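Local coordinates for protein glycoside hydrolase family 31 (Trueperella pyogenes, PDB 5I0F) that degrades cycloalternan, an alternating cyclic glucan, as a family 31 glycoside hydrolase working through a covalent glycosyl-enzyme intermediate, at residues A[193-198]-A[488-493]; A[385-390]-A[429-434]; A[468-473]-A[515-520]. One frame throughout, in Å; residues are numbered along the deposited sequence.

Contact 1. Residues A[193-198]-A[488-493]. With GLC (alpha-D-glucopyranose), chain B.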
loop_
_atom_site.group_PDB
_atom_site.type_symbol
_atom_site.label_atom_id
_atom_site.label_comp_id
_atom_site.label_asym_id
_atom_site.label_seq_id
_atom_site.Cartn_x
_atom_site.Cartn_y
_atom_site.Cartn_z
ATOM N N ASP A 193 0.952 -11.491 -7.237
ATOM C CA ASP A 193 -0.253 -11.753 -6.470
ATOM C C ASP A 193 -0.859 -10.427 -6.025
ATOM O O ASP A 193 -0.275 -9.367 -6.282
ATOM C CB ASP A 193 0.028 -12.754 -5.300
ATOM C CG ASP A 193 0.840 -12.160 -4.132
ATOM O OD1 ASP A 193 1.499 -11.103 -4.256
ATOM O OD2 ASP A 193 0.804 -12.780 -3.036
ATOM N N SER A 194 -2.054 -10.495 -5.455
ATOM C CA SER A 194 -2.763 -9.346 -4.943
ATOM C C SER A 194 -3.158 -9.586 -3.494
ATOM O O SER A 194 -4.217 -10.191 -3.208
ATOM C CB SER A 194 -3.977 -9.011 -5.827
ATOM O OG SER A 194 -3.492 -8.411 -7.043
ATOM N N VAL A 195 -2.270 -9.137 -2.601
ATOM C CA VAL A 195 -2.460 -9.174 -1.154
ATOM C C VAL A 195 -1.898 -7.872 -0.594
ATOM O O VAL A 195 -0.810 -7.446 -0.979
ATOM C CB VAL A 195 -1.818 -10.429 -0.499
ATOM C CG1 VAL A 195 -0.299 -10.482 -0.650
ATOM C CG2 VAL A 195 -2.196 -10.525 0.977
ATOM N N VAL A 196 -2.652 -7.226 0.283
ATOM C CA VAL A 196 -2.205 -5.966 0.861
ATOM C C VAL A 196 -0.976 -6.299 1.732
ATOM O O VAL A 196 -1.000 -7.246 2.529
ATOM C CB VAL A 196 -3.322 -5.319 1.678
ATOM C CG1 VAL A 196 -2.806 -4.153 2.490
ATOM C CG2 VAL A 196 -4.478 -4.908 0.765
ATOM N N PHE A 197 0.120 -5.578 1.525
ATOM C CA PHE A 197 1.357 -5.853 2.287
ATOM C C PHE A 197 2.203 -4.605 2.426
ATOM O O PHE A 197 2.268 -3.781 1.496
ATOM C CB PHE A 197 2.178 -6.972 1.621
ATOM C CG PHE A 197 3.466 -7.268 2.330
ATOM C CD1 PHE A 197 3.452 -7.870 3.578
ATOM C CD2 PHE A 197 4.676 -6.913 1.797
ATOM C CE1 PHE A 197 4.623 -8.146 4.257
ATOM C CE2 PHE A 197 5.862 -7.176 2.477
ATOM C CZ PHE A 197 5.837 -7.782 3.725
ATOM N N GLU A 198 2.843 -4.459 3.580
ATOM C CA GLU A 198 3.781 -3.368 3.793
ATOM C C GLU A 198 5.219 -3.779 3.456
ATOM O O GLU A 198 5.920 -4.346 4.291
ATOM C CB GLU A 198 3.722 -2.817 5.218
ATOM C CG GLU A 198 4.490 -1.502 5.297
ATOM C CD GLU A 198 5.253 -1.254 6.585
ATOM O OE1 GLU A 198 4.802 -1.673 7.676
ATOM O OE2 GLU A 198 6.298 -0.569 6.485
ATOM N N GLY A 488 -11.514 -10.049 5.217
ATOM C CA GLY A 488 -11.508 -8.739 5.859
ATOM C C GLY A 488 -10.170 -8.023 5.895
ATOM O O GLY A 488 -10.132 -6.788 5.941
ATOM N N ASN A 489 -9.080 -8.784 5.877
ATOM C CA ASN A 489 -7.735 -8.202 6.016
ATOM C C ASN A 489 -7.333 -7.329 4.802
ATOM O O ASN A 489 -6.784 -6.246 5.010
ATOM C CB ASN A 489 -6.690 -9.265 6.321
ATOM C CG ASN A 489 -6.953 -9.994 7.647
ATOM O OD1 ASN A 489 -7.809 -9.596 8.444
ATOM N ND2 ASN A 489 -6.250 -11.077 7.861
ATOM N N ASN A 490 -7.604 -7.776 3.571
ATOM C CA ASN A 490 -7.356 -6.934 2.380
ATOM C C ASN A 490 -8.324 -5.753 2.283
ATOM O O ASN A 490 -7.993 -4.693 1.737
ATOM C CB ASN A 490 -7.461 -7.738 1.086
ATOM C CG ASN A 490 -6.271 -8.660 0.845
ATOM O OD1 ASN A 490 -5.131 -8.370 1.225
ATOM N ND2 ASN A 490 -6.538 -9.790 0.174
ATOM N N LEU A 491 -9.543 -5.971 2.751
ATOM C CA LEU A 491 -10.551 -4.931 2.789
ATOM C C LEU A 491 -10.245 -3.821 3.790
ATOM O O LEU A 491 -10.694 -2.680 3.608
ATOM C CB LEU A 491 -11.919 -5.552 3.098
ATOM C CG LEU A 491 -13.144 -4.635 3.058
ATOM C CD1 LEU A 491 -13.312 -3.940 1.717
ATOM C CD2 LEU A 491 -14.396 -5.437 3.391
ATOM N N TYR A 492 -9.487 -4.135 4.839
ATOM C CA TYR A 492 -9.241 -3.200 5.948
ATOM C C TYR A 492 -8.911 -1.756 5.509
ATOM O O TYR A 492 -9.520 -0.805 6.011
ATOM C CB TYR A 492 -8.134 -3.716 6.884
ATOM C CG TYR A 492 -8.135 -2.968 8.183
ATOM C CD1 TYR A 492 -7.498 -1.747 8.310
ATOM C CD2 TYR A 492 -8.852 -3.450 9.277
ATOM C CE1 TYR A 492 -7.566 -1.009 9.489
ATOM C CE2 TYR A 492 -8.910 -2.738 10.462
ATOM C CZ TYR A 492 -8.263 -1.522 10.574
ATOM O OH TYR A 492 -8.323 -0.832 11.771
ATOM N N PRO A 493 -7.920 -1.589 4.614
ATOM C CA PRO A 493 -7.563 -0.210 4.270
ATOM C C PRO A 493 -8.656 0.587 3.566
ATOM O O PRO A 493 -8.685 1.831 3.701
ATOM C CB PRO A 493 -6.305 -0.378 3.398
ATOM C CG PRO A 493 -6.361 -1.761 2.889
ATOM C CD PRO A 493 -6.959 -2.547 4.026
HETATM C C1 GLC B . 9.643 3.127 9.216
HETATM C C2 GLC B . 8.922 3.973 8.163
HETATM C C3 GLC B . 7.412 3.808 8.283
HETATM C C4 GLC B . 7.052 2.336 8.154
HETATM C C5 GLC B . 7.788 1.583 9.266
HETATM C C6 GLC B . 7.497 0.092 9.271
HETATM O O2 GLC B . 9.305 5.344 8.310
HETATM O O3 GLC B . 6.766 4.571 7.252
HETATM O O4 GLC B . 5.623 2.161 8.241
HETATM O O5 GLC B . 9.212 1.765 9.145
HETATM O O6 GLC B . 8.113 -0.580 8.162
#
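A helix side chain, not a backbone group, takes up the N-H of a loop residue here: OD1 of Asn-490 accepts the backbone N-H of Val-196 at 2.9 Å between Val-196 N and Asn-490 OD1. The bond is almost straight at the hydrogen (174°), yet the donor sits above the plane of the Asn-490 carbonyl, 38° out of it. Asparagine suits the place because its amide serves two backbone groups at once: while OD1 takes this N-H, ND2 gives a hydrogen bond to the carbonyl of Thr-233, so both ends of a buried amide are satisfied.

Apolar groups close in around the oxygen. Val-195 CG2 approaches Asn-490 OD1 to 3.6 Å, its side chain crossing the asparagine at about a right angle, whereas Val-196 and Asn-490 slide past each other in opposite directions. The CG2 branch of Val-196, anti to its own carbonyl carbon, also reaches the ring of Pro-493, 4.2 Å from CG. The contact joins the loop leaving strand 191-194, outermost in an antiparallel sheet of the chain, to helix 485-506 of the family 31 (beta/alpha)8 barrel. Beyond the valines the chain runs on to the glycan pocket. There Glu-198 OE2 receives a very short hydrogen bond, 2.5 Å from O6 of the glucose of chain B, and a weak one from O4 of the same sugar.

Contact 2. Residues A[385-390]-A[429-434]. With GLC (alpha-D-glucopyranose), chain B; BGC (beta-D-glucopyranose), chain C; GLC (alpha-D-glucopyranose), chain D.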
loop_
_atom_site.group_PDB
_atom_site.type_symbol
_atom_site.label_atom_id
_atom_site.label_comp_id
_atom_site.label_asym_id
_atom_site.label_seq_id
_atom_site.Cartn_x
_atom_site.Cartn_y
_atom_site.Cartn_z
ATOM N N ILE A 385 -3.078 18.979 7.485
ATOM C CA ILE A 385 -3.401 17.543 7.523
ATOM C C ILE A 385 -2.648 16.881 8.693
ATOM O O ILE A 385 -1.456 17.098 8.830
ATOM C CB ILE A 385 -2.950 16.862 6.204
ATOM C CG1 ILE A 385 -3.571 17.546 4.973
ATOM C CG2 ILE A 385 -3.219 15.363 6.213
ATOM C CD1 ILE A 385 -5.031 17.346 4.774
ATOM N N LEU A 386 -3.329 16.064 9.508
ATOM C CA LEU A 386 -2.692 15.353 10.612
ATOM C C LEU A 386 -2.607 13.857 10.358
ATOM O O LEU A 386 -3.561 13.238 9.850
ATOM C CB LEU A 386 -3.459 15.568 11.918
ATOM C CG LEU A 386 -3.650 17.012 12.386
ATOM C CD1 LEU A 386 -4.317 17.039 13.757
ATOM C CD2 LEU A 386 -2.330 17.770 12.422
ATOM N N TRP A 387 -1.495 13.275 10.796
ATOM C CA TRP A 387 -1.208 11.848 10.643
ATOM C C TRP A 387 -1.996 10.984 11.617
ATOM O O TRP A 387 -2.246 11.385 12.759
ATOM C CB TRP A 387 0.280 11.648 10.892
ATOM C CG TRP A 387 0.885 10.286 10.676
ATOM C CD1 TRP A 387 1.501 9.852 9.547
ATOM C CD2 TRP A 387 1.022 9.234 11.635
ATOM N NE1 TRP A 387 2.003 8.587 9.743
ATOM C CE2 TRP A 387 1.715 8.181 11.004
ATOM C CE3 TRP A 387 0.622 9.075 12.958
ATOM C CZ2 TRP A 387 2.010 6.970 11.648
ATOM C CZ3 TRP A 387 0.918 7.891 13.605
ATOM C CH2 TRP A 387 1.613 6.849 12.946
ATOM N N GLN A 388 -2.375 9.814 11.133
ATOM C CA GLN A 388 -3.100 8.784 11.877
ATOM C C GLN A 388 -2.573 7.411 11.529
ATOM O O GLN A 388 -1.936 7.228 10.472
ATOM C CB GLN A 388 -4.583 8.847 11.532
ATOM C CG GLN A 388 -5.284 10.098 12.052
ATOM C CD GLN A 388 -5.506 10.057 13.543
ATOM O OE1 GLN A 388 -6.527 9.576 14.000
ATOM N NE2 GLN A 388 -4.563 10.574 14.308
ATOM N N ILE A 389 -2.877 6.446 12.412
ATOM C CA ILE A 389 -2.565 5.035 12.226
ATOM C C ILE A 389 -3.789 4.233 12.771
ATOM O O ILE A 389 -4.365 4.638 13.805
ATOM C CB ILE A 389 -1.267 4.673 12.991
ATOM C CG1 ILE A 389 -0.820 3.232 12.764
ATOM C CG2 ILE A 389 -1.442 4.864 14.493
ATOM C CD1 ILE A 389 -0.180 3.015 11.441
ATOM N N PRO A 390 -4.198 3.135 12.105
ATOM C CA PRO A 390 -5.376 2.381 12.605
ATOM C C PRO A 390 -4.938 1.291 13.588
ATOM O O PRO A 390 -5.153 0.097 13.356
ATOM C CB PRO A 390 -5.961 1.797 11.331
ATOM C CG PRO A 390 -4.767 1.521 10.464
ATOM C CD PRO A 390 -3.674 2.494 10.873
ATOM N N TRP A 429 5.893 -5.871 12.601
ATOM C CA TRP A 429 7.103 -5.340 13.213
ATOM C C TRP A 429 6.890 -3.892 13.689
ATOM O O TRP A 429 7.468 -3.487 14.681
ATOM C CB TRP A 429 8.287 -5.426 12.217
ATOM C CG TRP A 429 8.026 -4.763 10.882
ATOM C CD1 TRP A 429 8.238 -3.452 10.563
ATOM C CD2 TRP A 429 7.478 -5.383 9.697
ATOM N NE1 TRP A 429 7.856 -3.211 9.245
ATOM C CE2 TRP A 429 7.400 -4.376 8.691
ATOM C CE3 TRP A 429 7.055 -6.686 9.386
ATOM C CZ2 TRP A 429 6.902 -4.628 7.399
ATOM C CZ3 TRP A 429 6.573 -6.945 8.077
ATOM C CH2 TRP A 429 6.498 -5.911 7.109
ATOM N N TRP A 430 6.045 -3.133 12.993
ATOM C CA TRP A 430 5.774 -1.722 13.337
ATOM C C TRP A 430 4.554 -1.667 14.248
ATOM O O TRP A 430 3.518 -2.235 13.907
ATOM C CB TRP A 430 5.501 -0.973 12.042
ATOM C CG TRP A 430 5.516 0.527 12.074
ATOM C CD1 TRP A 430 6.399 1.343 12.722
ATOM C CD2 TRP A 430 4.638 1.382 11.337
ATOM N NE1 TRP A 430 6.094 2.661 12.464
ATOM C CE2 TRP A 430 5.020 2.716 11.617
ATOM C CE3 TRP A 430 3.550 1.151 10.486
ATOM C CZ2 TRP A 430 4.358 3.816 11.066
ATOM C CZ3 TRP A 430 2.896 2.238 9.925
ATOM C CH2 TRP A 430 3.297 3.560 10.222
ATOM N N PHE A 431 4.667 -0.977 15.381
ATOM C CA PHE A 431 3.616 -0.943 16.413
ATOM C C PHE A 431 3.278 -2.384 16.831
ATOM O O PHE A 431 2.120 -2.792 16.777
ATOM C CB PHE A 431 2.343 -0.215 15.932
ATOM C CG PHE A 431 2.468 1.290 15.835
ATOM C CD1 PHE A 431 3.317 1.890 14.908
ATOM C CD2 PHE A 431 1.670 2.115 16.627
ATOM C CE1 PHE A 431 3.410 3.278 14.807
ATOM C CE2 PHE A 431 1.750 3.504 16.526
ATOM C CZ PHE A 431 2.643 4.087 15.634
ATOM N N PRO A 432 4.303 -3.157 17.240
ATOM C CA PRO A 432 4.081 -4.568 17.566
ATOM C C PRO A 432 3.095 -4.745 18.742
ATOM O O PRO A 432 3.108 -3.953 19.694
ATOM C CB PRO A 432 5.493 -5.072 17.920
ATOM C CG PRO A 432 6.227 -3.871 18.389
ATOM C CD PRO A 432 5.665 -2.715 17.608
ATOM N N ASN A 433 2.186 -5.715 18.613
ATOM C CA ASN A 433 1.184 -6.043 19.649
ATOM C C ASN A 433 0.103 -4.992 19.912
ATOM O O ASN A 433 -0.697 -5.127 20.850
ATOM C CB ASN A 433 1.883 -6.431 20.964
ATOM C CG ASN A 433 2.797 -7.637 20.803
ATOM O OD1 ASN A 433 3.959 -7.606 21.220
ATOM N ND2 ASN A 433 2.278 -8.711 20.200
ATOM N N ALA A 434 0.034 -3.957 19.079
ATOM C CA ALA A 434 -1.046 -2.977 19.174
ATOM C C ALA A 434 -2.410 -3.612 18.862
ATOM O O ALA A 434 -2.490 -4.616 18.141
ATOM C CB ALA A 434 -0.778 -1.824 18.213
HETATM C C1 GLC B . 9.643 3.127 9.216
HETATM C C2 GLC B . 8.922 3.973 8.163
HETATM C C3 GLC B . 7.412 3.808 8.283
HETATM C C4 GLC B . 7.052 2.336 8.154
HETATM C C5 GLC B . 7.788 1.583 9.266
HETATM C C6 GLC B . 7.497 0.092 9.271
HETATM O O2 GLC B . 9.305 5.344 8.310
HETATM O O3 GLC B . 6.766 4.571 7.252
HETATM O O4 GLC B . 5.623 2.161 8.241
HETATM O O5 GLC B . 9.212 1.765 9.145
HETATM O O6 GLC B . 8.113 -0.580 8.162
HETATM C C2 BGC C . 4.662 6.538 6.312
HETATM C C3 BGC C . 5.728 7.648 6.356
HETATM C C4 BGC C . 5.660 8.357 7.704
HETATM C C5 BGC C . 5.791 7.355 8.862
HETATM C C6 BGC C . 5.514 8.072 10.177
HETATM C C1 BGC C . 4.006 6.084 7.641
HETATM O O2 BGC C . 4.680 5.607 5.212
HETATM O O3 BGC C . 5.534 8.563 5.275
HETATM O O4 BGC C . 6.696 9.354 7.799
HETATM O O5 BGC C . 4.912 6.206 8.752
HETATM O O6 BGC C . 5.843 7.234 11.290
HETATM C C1 GLC D . 6.736 7.860 12.223
HETATM C C2 GLC D . 7.222 6.832 13.258
HETATM C C3 GLC D . 6.126 6.484 14.258
HETATM C C4 GLC D . 5.519 7.757 14.840
HETATM C C5 GLC D . 5.010 8.649 13.710
HETATM C C6 GLC D . 4.383 9.945 14.215
HETATM O O2 GLC D . 7.660 5.632 12.609
HETATM O O3 GLC D . 6.658 5.653 15.299
HETATM O O4 GLC D . 4.441 7.410 15.723
HETATM O O5 GLC D . 6.110 8.980 12.857
HETATM O O6 GLC D . 5.361 10.744 14.871
#
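Ile-389 and Trp-430 reach toward each other tip to tip, with Ile-389 CD1 3.5 Å from Trp-430 CZ3. In the isoleucine chi1 sets CG1 anti to the backbone N (-176°), and chi2 of 76° then turns CD1 to the indole, while the shorter branch, CG2, meets Phe-431 CE2 at 4.0 Å. A beta-branched residue can thus serve two aromatic neighbours at once.

Trp-387, its ring turned by a chi2 of 95°, offers the rim of its six-membered ring to the same pair: CZ2 lies 3.9 Å from Trp-430 CH2, and CH2 is 4.0 Å from Phe-431 CZ. Both partners lie near the plane of the Trp-387 indole. C5 of the chain D glucose lies over one face, offset toward the rim, and NE1 is held by Asp-467.

Trp-430 has Phe-431 CD1 against one face and O4 of the glucose of chain B over the other, only 3.0 Å above the plane. Next to it, Trp-429 directs its indole N-H at the same sugar, NE1 to O6 being 2.9 Å with an almost straight bond.

Rigid indole and phenyl rings offer apolar surface to sugar C-H groups, and such an aromatic-lined site, at the end of a barrel strand and in a loop, is characteristic of (beta/alpha)8 glycoside hydrolases.

Contact 3. Residues A[468-473]-A[515-520]. With BGC (beta-D-glucopyranose), chain C; GLC (alpha-D-glucopyranose), chain B.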
loop_
_atom_site.group_PDB
_atom_site.type_symbol
_atom_site.label_atom_id
_atom_site.label_comp_id
_atom_site.label_asym_id
_atom_site.label_seq_id
_atom_site.Cartn_x
_atom_site.Cartn_y
_atom_site.Cartn_z
ATOM N N GLY A 468 -0.514 3.457 7.218
ATOM C CA GLY A 468 -0.721 2.056 7.589
ATOM C C GLY A 468 -1.980 1.411 7.020
ATOM O O GLY A 468 -2.420 1.745 5.933
ATOM N N GLY A 469 -2.522 0.445 7.747
ATOM C CA GLY A 469 -3.701 -0.322 7.332
ATOM C C GLY A 469 -3.423 -1.749 6.861
ATOM O O GLY A 469 -4.376 -2.488 6.554
ATOM N N GLU A 470 -2.144 -2.143 6.840
ATOM C CA GLU A 470 -1.706 -3.469 6.338
ATOM C C GLU A 470 -1.482 -4.474 7.466
ATOM O O GLU A 470 -0.959 -5.539 7.220
ATOM C CB GLU A 470 -0.395 -3.361 5.556
ATOM C CG GLU A 470 -0.293 -2.162 4.611
ATOM C CD GLU A 470 0.270 -0.882 5.234
ATOM O OE1 GLU A 470 0.566 -0.831 6.464
ATOM O OE2 GLU A 470 0.435 0.108 4.473
ATOM N N HIS A 471 -1.947 -4.185 8.677
ATOM C CA HIS A 471 -1.446 -4.861 9.880
ATOM C C HIS A 471 -2.122 -6.198 10.206
ATOM O O HIS A 471 -1.599 -6.978 11.020
ATOM C CB HIS A 471 -1.601 -3.928 11.088
ATOM C CG HIS A 471 -1.274 -2.498 10.781
ATOM N ND1 HIS A 471 0.017 -2.068 10.551
ATOM C CD2 HIS A 471 -2.067 -1.417 10.623
ATOM C CE1 HIS A 471 0.004 -0.782 10.272
ATOM N NE2 HIS A 471 -1.246 -0.360 10.317
ATOM N N ALA A 472 -3.275 -6.471 9.599
ATOM C CA ALA A 472 -4.071 -7.667 9.967
ATOM C C ALA A 472 -3.535 -8.878 9.237
ATOM O O ALA A 472 -3.640 -8.938 8.008
ATOM C CB ALA A 472 -5.534 -7.472 9.612
ATOM N N TRP A 473 -2.969 -9.829 9.986
ATOM C CA TRP A 473 -2.562 -11.117 9.448
ATOM C C TRP A 473 -3.305 -12.205 10.219
ATOM O O TRP A 473 -3.289 -12.218 11.444
ATOM C CB TRP A 473 -1.069 -11.356 9.621
ATOM C CG TRP A 473 -0.115 -10.416 8.934
ATOM C CD1 TRP A 473 -0.369 -9.561 7.886
ATOM C CD2 TRP A 473 1.265 -10.270 9.237
ATOM N NE1 TRP A 473 0.779 -8.874 7.549
ATOM C CE2 TRP A 473 1.795 -9.297 8.366
ATOM C CE3 TRP A 473 2.110 -10.864 10.171
ATOM C CZ2 TRP A 473 3.140 -8.921 8.400
ATOM C CZ3 TRP A 473 3.448 -10.489 10.207
ATOM C CH2 TRP A 473 3.943 -9.513 9.333
ATOM N N SER A 515 -3.582 8.210 1.909
ATOM C CA SER A 515 -3.272 6.820 2.317
ATOM C C SER A 515 -2.215 6.204 1.417
ATOM O O SER A 515 -2.005 6.685 0.328
ATOM C CB SER A 515 -4.524 5.939 2.218
ATOM O OG SER A 515 -5.602 6.512 2.921
ATOM N N ARG A 516 -1.529 5.164 1.906
ATOM C CA ARG A 516 -0.618 4.369 1.090
ATOM C C ARG A 516 -1.194 3.006 0.742
ATOM O O ARG A 516 -0.805 2.435 -0.271
ATOM C CB ARG A 516 0.765 4.183 1.749
ATOM C CG ARG A 516 0.723 3.391 3.060
ATOM C CD ARG A 516 2.071 3.327 3.773
ATOM N NE ARG A 516 2.004 2.320 4.838
ATOM C CZ ARG A 516 2.946 2.102 5.756
ATOM N NH1 ARG A 516 4.042 2.849 5.818
ATOM N NH2 ARG A 516 2.800 1.122 6.634
ATOM N N SER A 517 -2.077 2.461 1.574
ATOM C CA SER A 517 -2.603 1.142 1.296
ATOM C C SER A 517 -4.060 1.200 0.860
ATOM O O SER A 517 -4.790 2.169 1.109
ATOM C CB SER A 517 -2.401 0.169 2.464
ATOM O OG SER A 517 -3.194 0.554 3.568
ATOM N N GLY A 518 -4.452 0.125 0.199
ATOM C CA GLY A 518 -5.789 -0.005 -0.358
ATOM C C GLY A 518 -6.037 -1.307 -1.101
ATOM O O GLY A 518 -5.189 -2.208 -1.137
ATOM N N PHE A 519 -7.239 -1.381 -1.684
ATOM C CA PHE A 519 -7.752 -2.544 -2.379
ATOM C C PHE A 519 -8.906 -2.065 -3.280
ATOM O O PHE A 519 -9.152 -0.862 -3.395
ATOM C CB PHE A 519 -8.213 -3.636 -1.373
ATOM C CG PHE A 519 -8.207 -5.034 -1.944
ATOM C CD1 PHE A 519 -7.022 -5.697 -2.168
ATOM C CD2 PHE A 519 -9.401 -5.686 -2.244
ATOM C CE1 PHE A 519 -6.999 -6.997 -2.684
ATOM C CE2 PHE A 519 -9.403 -6.967 -2.771
ATOM C CZ PHE A 519 -8.210 -7.631 -3.006
ATOM N N THR A 520 -9.576 -2.978 -3.962
ATOM C CA THR A 520 -10.797 -2.659 -4.711
ATOM C C THR A 520 -11.737 -1.842 -3.826
ATOM O O THR A 520 -11.983 -2.228 -2.687
ATOM C CB THR A 520 -11.496 -3.963 -5.133
ATOM O OG1 THR A 520 -10.540 -4.863 -5.699
ATOM C CG2 THR A 520 -12.599 -3.709 -6.131
HETATM C C2 BGC C . 4.662 6.538 6.312
HETATM C C3 BGC C . 5.728 7.648 6.356
HETATM C C4 BGC C . 5.660 8.357 7.704
HETATM C C5 BGC C . 5.791 7.355 8.862
HETATM C C6 BGC C . 5.514 8.072 10.177
HETATM C C1 BGC C . 4.006 6.084 7.641
HETATM O O2 BGC C . 4.680 5.607 5.212
HETATM O O3 BGC C . 5.534 8.563 5.275
HETATM O O4 BGC C . 6.696 9.354 7.799
HETATM O O5 BGC C . 4.912 6.206 8.752
HETATM O O6 BGC C . 5.843 7.234 11.290
HETATM C C1 GLC B . 9.643 3.127 9.216
HETATM C C2 GLC B . 8.922 3.973 8.163
HETATM C C3 GLC B . 7.412 3.808 8.283
HETATM C C4 GLC B . 7.052 2.336 8.154
HETATM C C5 GLC B . 7.788 1.583 9.266
HETATM C C6 GLC B . 7.497 0.092 9.271
HETATM O O2 GLC B . 9.305 5.344 8.310
HETATM O O3 GLC B . 6.766 4.571 7.252
HETATM O O4 GLC B . 5.623 2.161 8.241
HETATM O O5 GLC B . 9.212 1.765 9.145
HETATM O O6 GLC B . 8.113 -0.580 8.162
HETATM O O HOH W 1 -2.452 3.919 4.367
#
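The backbones come nearest at Gly-469 and Ser-517, CA atoms 6.3 Å apart, where two irregular loops meet and Gly-468 and Gly-469 both have positive phi. Ser-517 OG donates a 2.8 Å hydrogen bond to Gly-468 O, and a water spans the same carbonyl and Arg-516 N. At Gly-469 phi of 105° with psi of -2° suits a residue that has no CB.

Arg-516 grips Glu-470 side-on with two nitrogens, one to each carboxylate oxygen: NE lies 2.7 Å from OE2, on its syn lone pair, and NH2 lies 3.0 Å from OE1. The carboxylate and guanidinium planes are turned 41° apart. Glu-470 packs its CG on Ser-517 CB, 3.8 Å away, and the bend at chi2 turns CD toward Arg-516. Arginine has a further nitrogen to spare: NH1 hydrogen-bonds both O4 of the chain B glucose, at 3.0 Å, and O2 of the beta-glucose of chain C, at 2.9 Å. Glu-470 is therefore a second-shell residue fixing the rotation of a sugar-binding guanidinium, and its charge probably offsets that of the arginine.

Both loops follow neighbouring barrel strands, 463-466 and 513-515; Ser-517 packs on Pro-493 of helix 485-506, and Arg-516 on Trp-529 of strand 527-529.

All three contacts converge on the glucose of chain B. Contact 1 brings Glu-198, contact 2 brings Trp-429, which hydrogen-bonds the sugar, and Trp-430, which packs against it, and contact 3 brings Arg-516; Asp-532, His-78 and Glu-593 also hydrogen-bond this glucose. Contacts 2 and 3 share the beta-glucose of chain C as well. The centres of contacts 1 and 3 lie about 5 Å apart, and the two touch where Asn-490 O is 3.3 Å from Phe-519 CB, while a long, weak ion pair links Glu-198 to Arg-516. Contact 2, centred about 12 Å from contact 3, adjoins it where Trp-430 CZ3 comes within 3.5 Å of Arg-516 NH2. It also meets contact 1, with Trp-429 CZ2 3.3 Å from Glu-198 O.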